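Local coordinates for proteasome chaperone 4 (Saccharomyces cerevisiae, PDB 2Z5B), which forms a heterodimer with Irc25 that binds proteasome precursors and assists formation of the alpha-ring during 20S proteasome assembly, at residues S58-Y62 with L88-K92. Numbering follows the deposited sequence.
Sequences SLSCY and LLDTK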
ATOM      1  N   SER A  58       1.252  -9.602   9.979  1.00 33.29           N
ATOM      2  CA  SER A  58       0.077  -9.591   9.120  1.00 32.58           C
ATOM      3  C   SER A  58      -0.363  -8.170   8.847  1.00 31.15           C
ATOM      4  O   SER A  58      -0.273  -7.319   9.725  1.00 31.08           O
ATOM      5  CB  SER A  58      -1.090 -10.328   9.785  1.00 32.91           C
ATOM      6  OG  SER A  58      -0.786 -11.690   9.988  1.00 35.99           O
ATOM      7  N   LEU A  59      -0.852  -7.918   7.634  1.00 30.34           N
ATOM      8  CA  LEU A  59      -1.515  -6.650   7.339  1.00 29.60           C
ATOM      9  C   LEU A  59      -2.948  -6.805   7.851  1.00 29.35           C
ATOM     10  O   LEU A  59      -3.756  -7.473   7.219  1.00 29.36           O
ATOM     11  CB  LEU A  59      -1.488  -6.347   5.837  1.00 29.45           C
ATOM     12  CG  LEU A  59      -1.863  -4.916   5.406  1.00 30.46           C
ATOM     13  CD1 LEU A  59      -1.601  -4.653   3.928  1.00 29.57           C
ATOM     14  CD2 LEU A  59      -3.293  -4.587   5.726  1.00 32.20           C
ATOM     15  N   SER A  60      -3.244  -6.230   9.012  1.00 28.14           N
ATOM     16  CA  SER A  60      -4.518  -6.518   9.679  1.00 28.36           C
ATOM     17  C   SER A  60      -5.630  -5.627   9.174  1.00 27.79           C
ATOM     18  O   SER A  60      -6.776  -6.066   9.027  1.00 28.22           O
ATOM     19  CB  SER A  60      -4.380  -6.396  11.201  1.00 27.96           C
ATOM     20  OG  SER A  60      -3.595  -7.452  11.708  1.00 30.17           O
ATOM     21  N   CYS A  61      -5.286  -4.379   8.898  1.00 27.21           N
ATOM     22  CA  CYS A  61      -6.265  -3.405   8.413  1.00 27.06           C
ATOM     23  C   CYS A  61      -5.551  -2.330   7.599  1.00 26.17           C
ATOM     24  O   CYS A  61      -4.438  -1.965   7.942  1.00 26.30           O
ATOM     25  CB  CYS A  61      -6.984  -2.776   9.615  1.00 26.46           C
ATOM     26  SG  CYS A  61      -8.319  -1.637   9.177  1.00 28.64           S
ATOM     27  N   TYR A  62      -6.191  -1.862   6.517  1.00 26.02           N
ATOM     28  CA  TYR A  62      -5.674  -0.797   5.634  1.00 25.58           C
ATOM     29  C   TYR A  62      -6.782   0.226   5.583  1.00 26.25           C
ATOM     30  O   TYR A  62      -7.881  -0.087   5.097  1.00 26.14           O
ATOM     31  CB  TYR A  62      -5.441  -1.331   4.214  1.00 25.40           C
ATOM     32  CG  TYR A  62      -4.606  -0.453   3.290  1.00 25.49           C
ATOM     33  CD1 TYR A  62      -3.594   0.393   3.792  1.00 24.03           C
ATOM     34  CD2 TYR A  62      -4.787  -0.505   1.910  1.00 23.62           C
ATOM     35  CE1 TYR A  62      -2.822   1.164   2.930  1.00 24.45           C
ATOM     36  CE2 TYR A  62      -4.013   0.266   1.049  1.00 25.80           C
ATOM     37  CZ  TYR A  62      -3.020   1.081   1.561  1.00 24.27           C
ATOM     38  OH  TYR A  62      -2.252   1.864   0.710  1.00 26.85           O
ATOM     39  N   LEU A  88     -10.083   0.206   3.648  1.00 31.36           N
ATOM     40  CA  LEU A  88      -9.793  -0.361   2.330  1.00 31.62           C
ATOM     41  C   LEU A  88      -9.608  -1.874   2.436  1.00 32.40           C
ATOM     42  O   LEU A  88     -10.051  -2.622   1.571  1.00 34.15           O
ATOM     43  CB  LEU A  88      -8.573   0.319   1.706  1.00 30.88           C
ATOM     44  CG  LEU A  88      -8.701   1.837   1.475  1.00 29.03           C
ATOM     45  CD1 LEU A  88      -7.525   2.333   0.667  1.00 28.11           C
ATOM     46  CD2 LEU A  88      -9.999   2.211   0.767  1.00 29.97           C
ATOM     47  N   LEU A  89      -8.951  -2.328   3.491  1.00 32.30           N
ATOM     48  CA  LEU A  89      -8.986  -3.737   3.843  1.00 33.32           C
ATOM     49  C   LEU A  89      -9.483  -3.782   5.276  1.00 33.70           C
ATOM     50  O   LEU A  89      -8.763  -3.391   6.193  1.00 33.29           O
ATOM     51  CB  LEU A  89      -7.595  -4.389   3.738  1.00 33.34           C
ATOM     52  CG  LEU A  89      -7.547  -5.901   4.052  1.00 34.50           C
ATOM     53  CD1 LEU A  89      -8.215  -6.704   2.957  1.00 37.56           C
ATOM     54  CD2 LEU A  89      -6.132  -6.391   4.247  1.00 33.56           C
ATOM     55  N   ASP A  90     -10.727  -4.216   5.454  1.00 34.10           N
ATOM     56  CA  ASP A  90     -11.375  -4.190   6.765  1.00 34.73           C
ATOM     57  C   ASP A  90     -10.906  -5.348   7.644  1.00 34.70           C
ATOM     58  O   ASP A  90     -10.366  -6.333   7.146  1.00 34.66           O
ATOM     59  CB  ASP A  90     -12.905  -4.211   6.587  1.00 35.36           C
ATOM     60  CG  ASP A  90     -13.646  -3.527   7.729  1.00 36.84           C
ATOM     61  OD1 ASP A  90     -12.994  -3.127   8.722  1.00 36.97           O
ATOM     62  OD2 ASP A  90     -14.893  -3.389   7.636  1.00 38.46           O
ATOM     63  N   THR A  91     -11.067  -5.200   8.956  1.00 35.21           N
ATOM     64  CA  THR A  91     -10.864  -6.300   9.908  1.00 35.47           C
ATOM     65  C   THR A  91     -12.134  -6.480  10.736  1.00 36.34           C
ATOM     66  O   THR A  91     -12.857  -5.518  10.973  1.00 36.11           O
ATOM     67  CB  THR A  91      -9.652  -6.069  10.867  1.00 35.25           C
ATOM     68  OG1 THR A  91      -9.625  -7.093  11.875  1.00 34.91           O
ATOM     69  CG2 THR A  91      -9.724  -4.704  11.561  1.00 34.64           C
ATOM     70  N   LYS A  92     -12.384  -7.702  11.197  1.00 37.33           N
ATOM     71  CA  LYS A  92     -13.531  -7.958  12.060  1.00 38.26           C
ATOM     72  C   LYS A  92     -13.225  -7.541  13.502  1.00 38.03           C
ATOM     73  O   LYS A  92     -14.143  -7.304  14.300  1.00 38.18           O
ATOM     74  CB  LYS A  92     -13.943  -9.435  11.980  1.00 39.43           C
ATOM     75  CG  LYS A  92     -14.750  -9.787  10.717  1.00 41.13           C
ATOM     76  CD  LYS A  92     -14.584 -11.262  10.327  1.00 42.95           C
ATOM     77  CE  LYS A  92     -15.313 -11.616   9.014  1.00 43.24           C
ATOM     78  NZ  LYS A  92     -16.796 -11.763   9.190  1.00 44.97           N
TER
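An antiparallel backbone pairing with a classic beta bulge joins the start of strand 58-67 to the chain just leaving strand 83-87, the outermost strand on this side of the mixed sheet within the chain. Y62 and L89 form a hydrogen-bonded pair: Y62 N donates to L89 O (3.0 Å) and L89 N to Y62 O (3.0 Å). The same Y62 O also accepts L88 N at 2.7 Å, so two successive residues, L88 and L89, face one tyrosine. Their side chains gather beside it, with L88 CB 3.9 Å from Y62 CD2 and L89 CB 3.8 Å from Y62 CB; L89 CD2 reaches L59 CD2 at 3.7 Å. The hydroxyl of Y62 shares a hydrogen bond with S144 of the partner chaperone chain; other residues of that chain pack on L59, L88 and L89, placing this cluster at the heterodimer interface. L89 O also receives a CA-H...O contact from C61 CA (3.3 Å), and T91 CG2 packs 3.9 Å from C61 CB. C61 and T91 both touch I96 of helix 94-111, while D90 forms a salt bridge with R97. Such a bulge marks where the chain turns off the sheet toward the following helix.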